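Local coordinates for DNA repair protein RECN (Deinococcus radiodurans, PDB 4ABY) that hydrolyses ATP through the head domain captured here and may take part in recombinational repair of DNA double-strand breaks, at residues A[57-68]-A[359-370]; A[152-161]-A[298-309]. All coordinates share one frame; numbering follows the deposited sequence.

Contact 1. Residues A[57-68]-A[359-370]; sequences ELGGGFCAFTGE and AARAHHHYKVEK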
loop_
_atom_site.group_PDB
_atom_site.type_symbol
_atom_site.label_atom_id
_atom_site.label_comp_id
_atom_site.label_asym_id
_atom_site.label_seq_id
_atom_site.Cartn_x
_atom_site.Cartn_y
_atom_site.Cartn_z
ATOM N N GLU A 57 11.151 -16.451 8.743
ATOM C CA GLU A 57 11.403 -15.448 9.758
ATOM C C GLU A 57 11.906 -14.208 9.042
ATOM O O GLU A 57 13.095 -14.088 8.743
ATOM C CB GLU A 57 12.462 -15.937 10.746
ATOM C CG GLU A 57 12.359 -15.319 12.124
ATOM C CD GLU A 57 11.666 -16.237 13.109
ATOM O OE1 GLU A 57 12.167 -17.364 13.312
ATOM O OE2 GLU A 57 10.627 -15.829 13.676
ATOM N N LEU A 58 10.998 -13.293 8.738
ATOM C CA LEU A 58 11.400 -12.043 8.115
ATOM C C LEU A 58 11.050 -10.893 9.033
ATOM O O LEU A 58 9.956 -10.850 9.590
ATOM C CB LEU A 58 10.726 -11.862 6.751
ATOM C CG LEU A 58 9.373 -11.149 6.667
ATOM C CD1 LEU A 58 9.060 -10.852 5.221
ATOM C CD2 LEU A 58 8.262 -11.964 7.290
ATOM N N GLY A 59 11.983 -9.964 9.202
ATOM C CA GLY A 59 11.711 -8.791 10.009
ATOM C C GLY A 59 12.623 -7.650 9.643
ATOM O O GLY A 59 13.596 -7.852 8.924
ATOM N N GLY A 60 12.310 -6.451 10.124
ATOM C CA GLY A 60 13.230 -5.339 9.992
ATOM C C GLY A 60 12.647 -4.096 9.357
ATOM O O GLY A 60 11.579 -3.624 9.743
ATOM N N GLY A 61 13.368 -3.545 8.389
ATOM C CA GLY A 61 12.891 -2.374 7.680
ATOM C C GLY A 61 12.607 -2.747 6.247
ATOM O O GLY A 61 11.547 -3.281 5.931
ATOM N N PHE A 62 13.575 -2.480 5.382
ATOM C CA PHE A 62 13.456 -2.785 3.965
ATOM C C PHE A 62 13.881 -4.224 3.686
ATOM O O PHE A 62 15.058 -4.568 3.788
ATOM C CB PHE A 62 14.308 -1.804 3.160
ATOM C CG PHE A 62 14.228 -1.998 1.678
ATOM C CD1 PHE A 62 13.347 -2.910 1.128
ATOM C CD2 PHE A 62 15.032 -1.258 0.834
ATOM C CE1 PHE A 62 13.274 -3.085 -0.236
ATOM C CE2 PHE A 62 14.965 -1.425 -0.530
ATOM C CZ PHE A 62 14.084 -2.342 -1.069
ATOM N N CYS A 63 12.911 -5.059 3.331
ATOM C CA CYS A 63 13.180 -6.447 2.989
ATOM C C CYS A 63 13.058 -6.653 1.492
ATOM O O CYS A 63 12.003 -6.417 0.915
ATOM C CB CYS A 63 12.204 -7.366 3.712
ATOM S SG CYS A 63 12.238 -7.177 5.491
ATOM N N ALA A 64 14.141 -7.091 0.861
ATOM C CA ALA A 64 14.132 -7.306 -0.577
ATOM C C ALA A 64 14.077 -8.788 -0.896
ATOM O O ALA A 64 14.788 -9.590 -0.296
ATOM C CB ALA A 64 15.350 -6.673 -1.219
ATOM N N PHE A 65 13.221 -9.148 -1.842
ATOM C CA PHE A 65 13.127 -10.524 -2.295
ATOM C C PHE A 65 13.562 -10.622 -3.752
ATOM O O PHE A 65 13.006 -9.956 -4.627
ATOM C CB PHE A 65 11.710 -11.048 -2.087
ATOM C CG PHE A 65 11.330 -11.169 -0.643
ATOM C CD1 PHE A 65 11.083 -10.039 0.116
ATOM C CD2 PHE A 65 11.241 -12.411 -0.032
ATOM C CE1 PHE A 65 10.741 -10.144 1.454
ATOM C CE2 PHE A 65 10.899 -12.520 1.306
ATOM C CZ PHE A 65 10.647 -11.385 2.047
ATOM N N THR A 66 14.559 -11.435 -4.006
ATOM C CA THR A 66 15.129 -11.580 -5.306
ATOM C C THR A 66 15.258 -13.033 -5.639
ATOM O O THR A 66 14.844 -13.853 -4.898
ATOM C CB THR A 66 16.444 -10.913 -5.354
ATOM O OG1 THR A 66 17.351 -11.628 -4.565
ATOM C CG2 THR A 66 16.322 -9.642 -4.754
ATOM N N GLY A 67 15.801 -13.341 -6.788
ATOM C CA GLY A 67 15.886 -14.707 -7.211
ATOM C C GLY A 67 14.778 -15.051 -8.142
ATOM O O GLY A 67 14.750 -14.644 -9.241
ATOM N N GLU A 68 13.886 -15.899 -7.639
ATOM C CA GLU A 68 12.708 -16.290 -8.377
ATOM C C GLU A 68 11.680 -15.269 -7.956
ATOM O O GLU A 68 11.035 -15.395 -6.915
ATOM C CB GLU A 68 12.261 -17.695 -7.980
ATOM C CG GLU A 68 12.160 -18.666 -9.146
ATOM C CD GLU A 68 13.517 -19.052 -9.701
ATOM O OE1 GLU A 68 14.420 -19.371 -8.900
ATOM O OE2 GLU A 68 13.681 -19.035 -10.939
ATOM N N ALA A 359 17.730 -3.900 -4.537
ATOM C CA ALA A 359 18.136 -4.940 -3.594
ATOM C C ALA A 359 19.221 -4.447 -2.646
ATOM O O ALA A 359 19.174 -4.704 -1.444
ATOM C CB ALA A 359 18.609 -6.173 -4.339
ATOM N N ALA A 360 20.192 -3.728 -3.198
ATOM C CA ALA A 360 21.362 -3.292 -2.440
ATOM C C ALA A 360 21.033 -2.352 -1.278
ATOM O O ALA A 360 21.873 -2.121 -0.410
ATOM C CB ALA A 360 22.371 -2.646 -3.370
ATOM N N ARG A 361 19.818 -1.810 -1.262
ATOM C CA ARG A 361 19.430 -0.865 -0.222
ATOM C C ARG A 361 18.618 -1.528 0.882
ATOM O O ARG A 361 18.183 -0.869 1.826
ATOM C CB ARG A 361 18.641 0.298 -0.822
ATOM C CG ARG A 361 19.417 1.094 -1.848
ATOM C CD ARG A 361 20.585 1.814 -1.205
ATOM N NE ARG A 361 20.130 2.774 -0.205
ATOM C CZ ARG A 361 19.703 4.001 -0.492
ATOM N NH1 ARG A 361 19.674 4.423 -1.753
ATOM N NH2 ARG A 361 19.302 4.809 0.483
ATOM N N ALA A 362 18.420 -2.836 0.769
ATOM C CA ALA A 362 17.596 -3.557 1.729
ATOM C C ALA A 362 18.301 -3.715 3.072
ATOM O O ALA A 362 19.525 -3.821 3.125
ATOM C CB ALA A 362 17.211 -4.916 1.170
ATOM N N HIS A 363 17.526 -3.725 4.152
ATOM C CA HIS A 363 18.071 -4.046 5.465
ATOM C C HIS A 363 18.241 -5.548 5.560
ATOM O O HIS A 363 19.038 -6.052 6.351
ATOM C CB HIS A 363 17.140 -3.578 6.574
ATOM C CG HIS A 363 16.995 -2.094 6.649
ATOM N ND1 HIS A 363 16.150 -1.389 5.822
ATOM C CD2 HIS A 363 17.584 -1.181 7.456
ATOM C CE1 HIS A 363 16.226 -0.103 6.113
ATOM N NE2 HIS A 363 17.087 0.050 7.102
ATOM N N HIS A 364 17.474 -6.260 4.744
ATOM C CA HIS A 364 17.542 -7.703 4.703
ATOM C C HIS A 364 17.327 -8.147 3.274
ATOM O O HIS A 364 16.348 -7.766 2.639
ATOM C CB HIS A 364 16.489 -8.307 5.629
ATOM C CG HIS A 364 16.605 -7.844 7.048
ATOM N ND1 HIS A 364 17.382 -8.496 7.982
ATOM C CD2 HIS A 364 16.060 -6.782 7.687
ATOM C CE1 HIS A 364 17.302 -7.859 9.138
ATOM N NE2 HIS A 364 16.505 -6.817 8.985
ATOM N N HIS A 365 18.263 -8.933 2.762
ATOM C CA HIS A 365 18.189 -9.400 1.389
ATOM C C HIS A 365 17.839 -10.882 1.384
ATOM O O HIS A 365 18.643 -11.727 1.779
ATOM C CB HIS A 365 19.516 -9.150 0.674
ATOM C CG HIS A 365 19.480 -9.430 -0.797
ATOM N ND1 HIS A 365 20.183 -8.678 -1.714
ATOM C CD2 HIS A 365 18.827 -10.379 -1.508
ATOM C CE1 HIS A 365 19.964 -9.155 -2.927
ATOM N NE2 HIS A 365 19.145 -10.186 -2.830
ATOM N N TYR A 366 16.621 -11.189 0.957
ATOM C CA TYR A 366 16.164 -12.565 0.889
ATOM C C TYR A 366 16.313 -13.074 -0.531
ATOM O O TYR A 366 16.062 -12.340 -1.481
ATOM C CB TYR A 366 14.706 -12.664 1.342
ATOM C CG TYR A 366 14.510 -12.314 2.797
ATOM C CD1 TYR A 366 14.632 -13.280 3.784
ATOM C CD2 TYR A 366 14.220 -11.018 3.184
ATOM C CE1 TYR A 366 14.465 -12.962 5.116
ATOM C CE2 TYR A 366 14.050 -10.690 4.516
ATOM C CZ TYR A 366 14.177 -11.667 5.476
ATOM O OH TYR A 366 14.008 -11.345 6.804
ATOM N N LYS A 367 16.739 -14.322 -0.684
ATOM C CA LYS A 367 16.801 -14.919 -2.009
ATOM C C LYS A 367 15.792 -16.047 -2.123
ATOM O O LYS A 367 15.764 -16.957 -1.297
ATOM C CB LYS A 367 18.206 -15.428 -2.340
ATOM C CG LYS A 367 18.355 -15.828 -3.800
ATOM C CD LYS A 367 19.725 -16.402 -4.115
ATOM C CE LYS A 367 19.857 -16.703 -5.605
ATOM N NZ LYS A 367 21.170 -17.310 -5.950
ATOM N N VAL A 368 14.949 -15.971 -3.142
ATOM C CA VAL A 368 13.997 -17.031 -3.403
ATOM C C VAL A 368 14.638 -18.018 -4.368
ATOM O O VAL A 368 15.050 -17.656 -5.472
ATOM C CB VAL A 368 12.674 -16.487 -3.970
ATOM C CG1 VAL A 368 11.698 -17.620 -4.194
ATOM C CG2 VAL A 368 12.082 -15.458 -3.023
ATOM N N GLU A 369 14.735 -19.266 -3.929
ATOM C CA GLU A 369 15.441 -20.297 -4.675
ATOM C C GLU A 369 14.562 -21.483 -5.018
ATOM O O GLU A 369 13.397 -21.540 -4.643
ATOM C CB GLU A 369 16.656 -20.784 -3.892
ATOM C CG GLU A 369 17.853 -19.877 -4.005
ATOM C CD GLU A 369 18.949 -20.263 -3.043
ATOM O OE1 GLU A 369 18.624 -20.846 -1.986
ATOM O OE2 GLU A 369 20.130 -19.979 -3.343
ATOM N N LYS A 370 15.150 -22.440 -5.721
ATOM C CA LYS A 370 14.411 -23.566 -6.255
ATOM C C LYS A 370 15.055 -24.872 -5.811
ATOM O O LYS A 370 16.271 -25.031 -5.881
ATOM C CB LYS A 370 14.395 -23.471 -7.779
ATOM C CG LYS A 370 13.275 -24.228 -8.454
ATOM C CD LYS A 370 12.807 -23.481 -9.700
ATOM C CE LYS A 370 13.976 -23.051 -10.576
ATOM N NZ LYS A 370 13.521 -22.238 -11.740
#
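Phe65 and Tyr366 stand side by side on one face of a parallel strand pair, their rings in an offset stack with centroids 4.8 Å apart and planes at 13°. Both rings swing opposite their own carbonyl carbon (chi1 -67° and -65°), which turns neighbours in register the same way and lays Tyr366 CB over the Phe65 face. Apolar contacts continue around them: Cys63 packs at the edge of the tyrosine ring, and Leu58 CB meets Tyr366 CZ at 3.7 Å. Phe62 offers a ring face to Ala362, whose small CB also reaches Ala64 CB at 3.5 Å. Alanines suit a place where the Phe62 ring and the 359-362 turn press against the strand.

The backbone bonds alternate between the strands; Ala64 N to His364 O (2.9 Å) and Val368 N to Thr66 O (2.8 Å) are two of the rungs. Phe62 O takes both His363 N and His364 N, while Phe62 N reaches His363 ND1 at 2.8 Å from well out of the imidazole plane. On the face opposite the stacked rings, Thr66 OG1 meets His365 NE2 in the ring plane at 2.9 Å. Tyr366 OH adds weak bonds to Gly59 N and Glu57 O.

Charge enters at the far end, where Glu68 OE2 and Lys370 NZ form a salt bridge whose hydrogen bond is weak. Gly67 has a positive phi, and a side chain there would strike Val368 O. Strand 62-67 is flanked on its other side by strand 348-352 and runs into the Walker A P-loop, whose predicted ATP-binding residues begin with Gly67 and Glu68, as in ABC-type ATPases.

Contact 2. Residues A[152-161]-A[298-309]; sequences HWQHSAVSLL and GGELSRVMLAVS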
loop_
_atom_site.group_PDB
_atom_site.type_symbol
_atom_site.label_atom_id
_atom_site.label_comp_id
_atom_site.label_asym_id
_atom_site.label_seq_id
_atom_site.Cartn_x
_atom_site.Cartn_y
_atom_site.Cartn_z
ATOM N N HIS A 152 0.353 -2.562 -2.065
ATOM C CA HIS A 152 0.093 -1.534 -3.066
ATOM C C HIS A 152 0.015 -2.020 -4.499
ATOM O O HIS A 152 0.682 -2.975 -4.895
ATOM C CB HIS A 152 1.051 -0.354 -2.943
ATOM C CG HIS A 152 0.693 0.590 -1.841
ATOM N ND1 HIS A 152 -0.560 1.148 -1.718
ATOM C CD2 HIS A 152 1.422 1.072 -0.808
ATOM C CE1 HIS A 152 -0.587 1.933 -0.657
ATOM N NE2 HIS A 152 0.604 1.905 -0.086
ATOM N N TRP A 153 -0.796 -1.290 -5.262
ATOM C CA TRP A 153 -1.296 -1.714 -6.556
ATOM C C TRP A 153 -2.474 -2.641 -6.255
ATOM O O TRP A 153 -3.619 -2.216 -6.357
ATOM C CB TRP A 153 -0.159 -2.299 -7.412
ATOM C CG TRP A 153 -0.469 -3.224 -8.580
ATOM C CD1 TRP A 153 0.461 -3.886 -9.332
ATOM C CD2 TRP A 153 -1.750 -3.607 -9.108
ATOM N NE1 TRP A 153 -0.152 -4.651 -10.286
ATOM C CE2 TRP A 153 -1.508 -4.501 -10.172
ATOM C CE3 TRP A 153 -3.071 -3.287 -8.793
ATOM C CZ2 TRP A 153 -2.534 -5.073 -10.917
ATOM C CZ3 TRP A 153 -4.086 -3.860 -9.528
ATOM C CH2 TRP A 153 -3.812 -4.741 -10.581
ATOM N N GLN A 154 -2.220 -3.865 -5.817
ATOM C CA GLN A 154 -3.325 -4.809 -5.621
ATOM C C GLN A 154 -4.371 -4.411 -4.571
ATOM O O GLN A 154 -5.539 -4.768 -4.700
ATOM C CB GLN A 154 -2.813 -6.219 -5.329
ATOM C CG GLN A 154 -2.338 -6.961 -6.547
ATOM C CD GLN A 154 -0.895 -6.663 -6.876
ATOM O OE1 GLN A 154 -0.290 -5.754 -6.312
ATOM N NE2 GLN A 154 -0.331 -7.437 -7.792
ATOM N N HIS A 155 -3.958 -3.691 -3.531
ATOM C CA HIS A 155 -4.882 -3.352 -2.448
ATOM C C HIS A 155 -4.820 -1.882 -2.048
ATOM O O HIS A 155 -5.024 -1.543 -0.884
ATOM C CB HIS A 155 -4.626 -4.229 -1.221
ATOM C CG HIS A 155 -4.857 -5.688 -1.463
ATOM N ND1 HIS A 155 -6.094 -6.277 -1.332
ATOM C CD2 HIS A 155 -4.005 -6.677 -1.822
ATOM C CE1 HIS A 155 -5.997 -7.567 -1.605
ATOM N NE2 HIS A 155 -4.739 -7.835 -1.904
ATOM N N SER A 156 -4.541 -1.013 -3.014
ATOM C CA SER A 156 -4.509 0.417 -2.752
ATOM C C SER A 156 -5.922 0.962 -2.578
ATOM O O SER A 156 -6.113 2.049 -2.043
ATOM C CB SER A 156 -3.803 1.149 -3.889
ATOM O OG SER A 156 -2.497 0.638 -4.083
ATOM N N ALA A 157 -6.906 0.191 -3.029
ATOM C CA ALA A 157 -8.306 0.600 -2.977
ATOM C C ALA A 157 -8.791 0.888 -1.562
ATOM O O ALA A 157 -9.501 1.866 -1.332
ATOM C CB ALA A 157 -9.182 -0.452 -3.623
ATOM N N VAL A 158 -8.423 0.031 -0.617
ATOM C CA VAL A 158 -8.831 0.225 0.771
ATOM C C VAL A 158 -7.733 0.890 1.589
ATOM O O VAL A 158 -7.721 0.804 2.820
ATOM C CB VAL A 158 -9.226 -1.097 1.443
ATOM C CG1 VAL A 158 -10.447 -1.686 0.763
ATOM C CG2 VAL A 158 -8.065 -2.077 1.416
ATOM N N SER A 159 -6.810 1.552 0.900
ATOM C CA SER A 159 -5.737 2.261 1.576
ATOM C C SER A 159 -5.798 3.758 1.293
ATOM O O SER A 159 -6.397 4.510 2.057
ATOM C CB SER A 159 -4.371 1.689 1.185
ATOM O OG SER A 159 -3.362 2.150 2.069
ATOM N N LEU A 160 -5.183 4.188 0.194
ATOM C CA LEU A 160 -5.100 5.612 -0.115
ATOM C C LEU A 160 -6.057 6.008 -1.233
ATOM O O LEU A 160 -6.361 7.184 -1.410
ATOM C CB LEU A 160 -3.667 6.006 -0.488
ATOM C CG LEU A 160 -2.606 6.125 0.608
ATOM C CD1 LEU A 160 -2.424 4.826 1.360
ATOM C CD2 LEU A 160 -1.288 6.557 0.003
ATOM N N LEU A 161 -6.530 5.025 -1.987
ATOM C CA LEU A 161 -7.406 5.304 -3.116
ATOM C C LEU A 161 -8.875 5.202 -2.743
ATOM O O LEU A 161 -9.751 5.430 -3.580
ATOM C CB LEU A 161 -7.095 4.369 -4.283
ATOM C CG LEU A 161 -5.754 4.657 -4.945
ATOM C CD1 LEU A 161 -5.686 3.964 -6.288
ATOM C CD2 LEU A 161 -5.578 6.159 -5.099
ATOM N N GLY A 298 0.437 -1.081 -13.333
ATOM C CA GLY A 298 0.434 -1.392 -11.915
ATOM C C GLY A 298 1.669 -0.803 -11.254
ATOM O O GLY A 298 1.585 -0.179 -10.195
ATOM N N GLY A 299 2.819 -0.996 -11.894
ATOM C CA GLY A 299 4.068 -0.424 -11.429
ATOM C C GLY A 299 4.014 1.082 -11.236
ATOM O O GLY A 299 4.572 1.602 -10.272
ATOM N N GLU A 300 3.353 1.793 -12.145
ATOM C CA GLU A 300 3.221 3.240 -12.007
ATOM C C GLU A 300 2.396 3.610 -10.782
ATOM O O GLU A 300 2.729 4.548 -10.062
ATOM C CB GLU A 300 2.612 3.865 -13.260
ATOM C CG GLU A 300 3.545 3.886 -14.456
ATOM C CD GLU A 300 3.030 4.765 -15.579
ATOM O OE1 GLU A 300 1.797 4.841 -15.761
ATOM O OE2 GLU A 300 3.861 5.381 -16.281
ATOM N N LEU A 301 1.316 2.872 -10.552
ATOM C CA LEU A 301 0.501 3.074 -9.366
ATOM C C LEU A 301 1.366 2.869 -8.121
ATOM O O LEU A 301 1.394 3.718 -7.228
ATOM C CB LEU A 301 -0.695 2.117 -9.369
ATOM C CG LEU A 301 -1.798 2.341 -8.332
ATOM C CD1 LEU A 301 -2.266 3.776 -8.351
ATOM C CD2 LEU A 301 -2.963 1.400 -8.571
ATOM N N SER A 302 2.087 1.749 -8.080
ATOM C CA SER A 302 2.968 1.440 -6.955
ATOM C C SER A 302 3.940 2.572 -6.660
ATOM O O SER A 302 4.171 2.915 -5.502
ATOM C CB SER A 302 3.753 0.153 -7.211
ATOM O OG SER A 302 2.907 -0.984 -7.197
ATOM N N ARG A 303 4.516 3.150 -7.706
ATOM C CA ARG A 303 5.517 4.190 -7.511
ATOM C C ARG A 303 4.889 5.484 -7.025
ATOM O O ARG A 303 5.528 6.267 -6.324
ATOM C CB ARG A 303 6.346 4.409 -8.776
ATOM C CG ARG A 303 7.256 3.238 -9.079
ATOM C CD ARG A 303 8.285 3.582 -10.120
ATOM N NE ARG A 303 7.675 4.028 -11.366
ATOM C CZ ARG A 303 7.286 3.217 -12.345
ATOM N NH1 ARG A 303 7.432 1.901 -12.229
ATOM N NH2 ARG A 303 6.751 3.728 -13.445
ATOM N N VAL A 304 3.631 5.703 -7.388
ATOM C CA VAL A 304 2.916 6.876 -6.912
ATOM C C VAL A 304 2.520 6.652 -5.460
ATOM O O VAL A 304 2.543 7.579 -4.651
ATOM C CB VAL A 304 1.686 7.186 -7.778
ATOM C CG1 VAL A 304 0.898 8.340 -7.185
ATOM C CG2 VAL A 304 2.116 7.513 -9.192
HETATM N N MSE A 305 2.182 5.408 -5.132
HETATM C CA MSE A 305 1.864 5.033 -3.755
HETATM C C MSE A 305 3.085 5.184 -2.864
HETATM O O MSE A 305 2.985 5.656 -1.734
HETATM C CB MSE A 305 1.342 3.597 -3.685
HETATM C CG MSE A 305 -0.009 3.384 -4.346
HETATM SE SE MSE A 305 -1.437 4.467 -3.570
HETATM C CE MSE A 305 -1.311 6.057 -4.691
ATOM N N LEU A 306 4.240 4.775 -3.379
ATOM C CA LEU A 306 5.493 4.933 -2.657
ATOM C C LEU A 306 5.755 6.401 -2.327
ATOM O O LEU A 306 6.034 6.744 -1.181
ATOM C CB LEU A 306 6.655 4.358 -3.469
ATOM C CG LEU A 306 8.064 4.589 -2.916
ATOM C CD1 LEU A 306 8.207 3.973 -1.538
ATOM C CD2 LEU A 306 9.100 4.023 -3.865
ATOM N N ALA A 307 5.662 7.260 -3.339
ATOM C CA ALA A 307 5.897 8.688 -3.158
ATOM C C ALA A 307 4.996 9.263 -2.079
ATOM O O ALA A 307 5.465 9.896 -1.138
ATOM C CB ALA A 307 5.696 9.435 -4.463
ATOM N N VAL A 308 3.696 9.041 -2.219
ATOM C CA VAL A 308 2.744 9.505 -1.220
ATOM C C VAL A 308 3.078 8.926 0.152
ATOM O O VAL A 308 3.010 9.622 1.161
ATOM C CB VAL A 308 1.300 9.127 -1.591
ATOM C CG1 VAL A 308 0.329 9.746 -0.606
ATOM C CG2 VAL A 308 0.984 9.580 -3.006
ATOM N N SER A 309 3.450 7.651 0.185
ATOM C CA SER A 309 3.770 6.990 1.443
ATOM C C SER A 309 4.985 7.589 2.163
ATOM O O SER A 309 4.981 7.700 3.386
ATOM C CB SER A 309 3.949 5.484 1.236
ATOM O OG SER A 309 2.703 4.859 0.972
#
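The imidazole of His152 lies flat against Met305, a selenomethionine in this crystal, with Met305 CB over the ring centre and 3.6 Å from His152 CG. This is the tight part of the contact. Met305 turns back on itself at chi2 and chi3, so that its SE passes obliquely by the ring and also meets Leu160 CB; a long, flexible chain can bend to touch a ring, a serine and a leucine at once. The ring's rotation is fixed from within its own loop: His152 ND1 and Ser156 OG share a hydrogen bond of 3.1 Å, and Trp153 N also binds that hydroxyl. Farther along the helix, Leu160 CD2 packs on Val308 CG1 at 3.6 Å, the two side chains sliding past each other.

Packing is looser where Leu161 CD1 and Leu301 CD1 meet tip to tip at 4.0 Å. Trp153 is on the solvent side yet closely packed, one indole face on Gly298 CA, 3.6 Å from Trp153 CD1. Any side chain on Gly298 would run into the indole. Gln154 lies over the other indole face, and Trp153 NE1 bonds to Glu323.

With an alanine in place of His152, the face under Met305 would probably be lost and the Ser156 hydroxyl left without its imidazole mate.

Gly298-Gly299-Glu300 reads as part of the ABC signature sequence, and the 152-161 loop, whose Gln154 bonds to Asp322, is probably the Q-loop. Dispersion and CH-pi contacts join the two, while Ser302 OG spends its bond on Asp322 O; the loop thus meets the helix by shape, and its directed polar bonds go to Asp322 and Glu323.

Along the chain the order is 57-68, 152-161, 298-309, 359-370, so contact 2 is nested inside the loop that contact 1 closes. Their centres lie 21 Å apart and their nearest atoms about 9 Å, without touching. One mixed sheet serves both: contact 1 pairs two inner strands, 62-67 and 364-373, whereas the loop of contact 2 leaves the edge strand 149-152 and helix 298-312 leads toward strand 318-321. Lys73, a predicted ATP-binding residue on the helix after strand 62-67, approaches Trp153 to about 7 Å between side chains. The two contacts thus probably frame the nucleotide site of the RecN head from different parts of one ATPase fold.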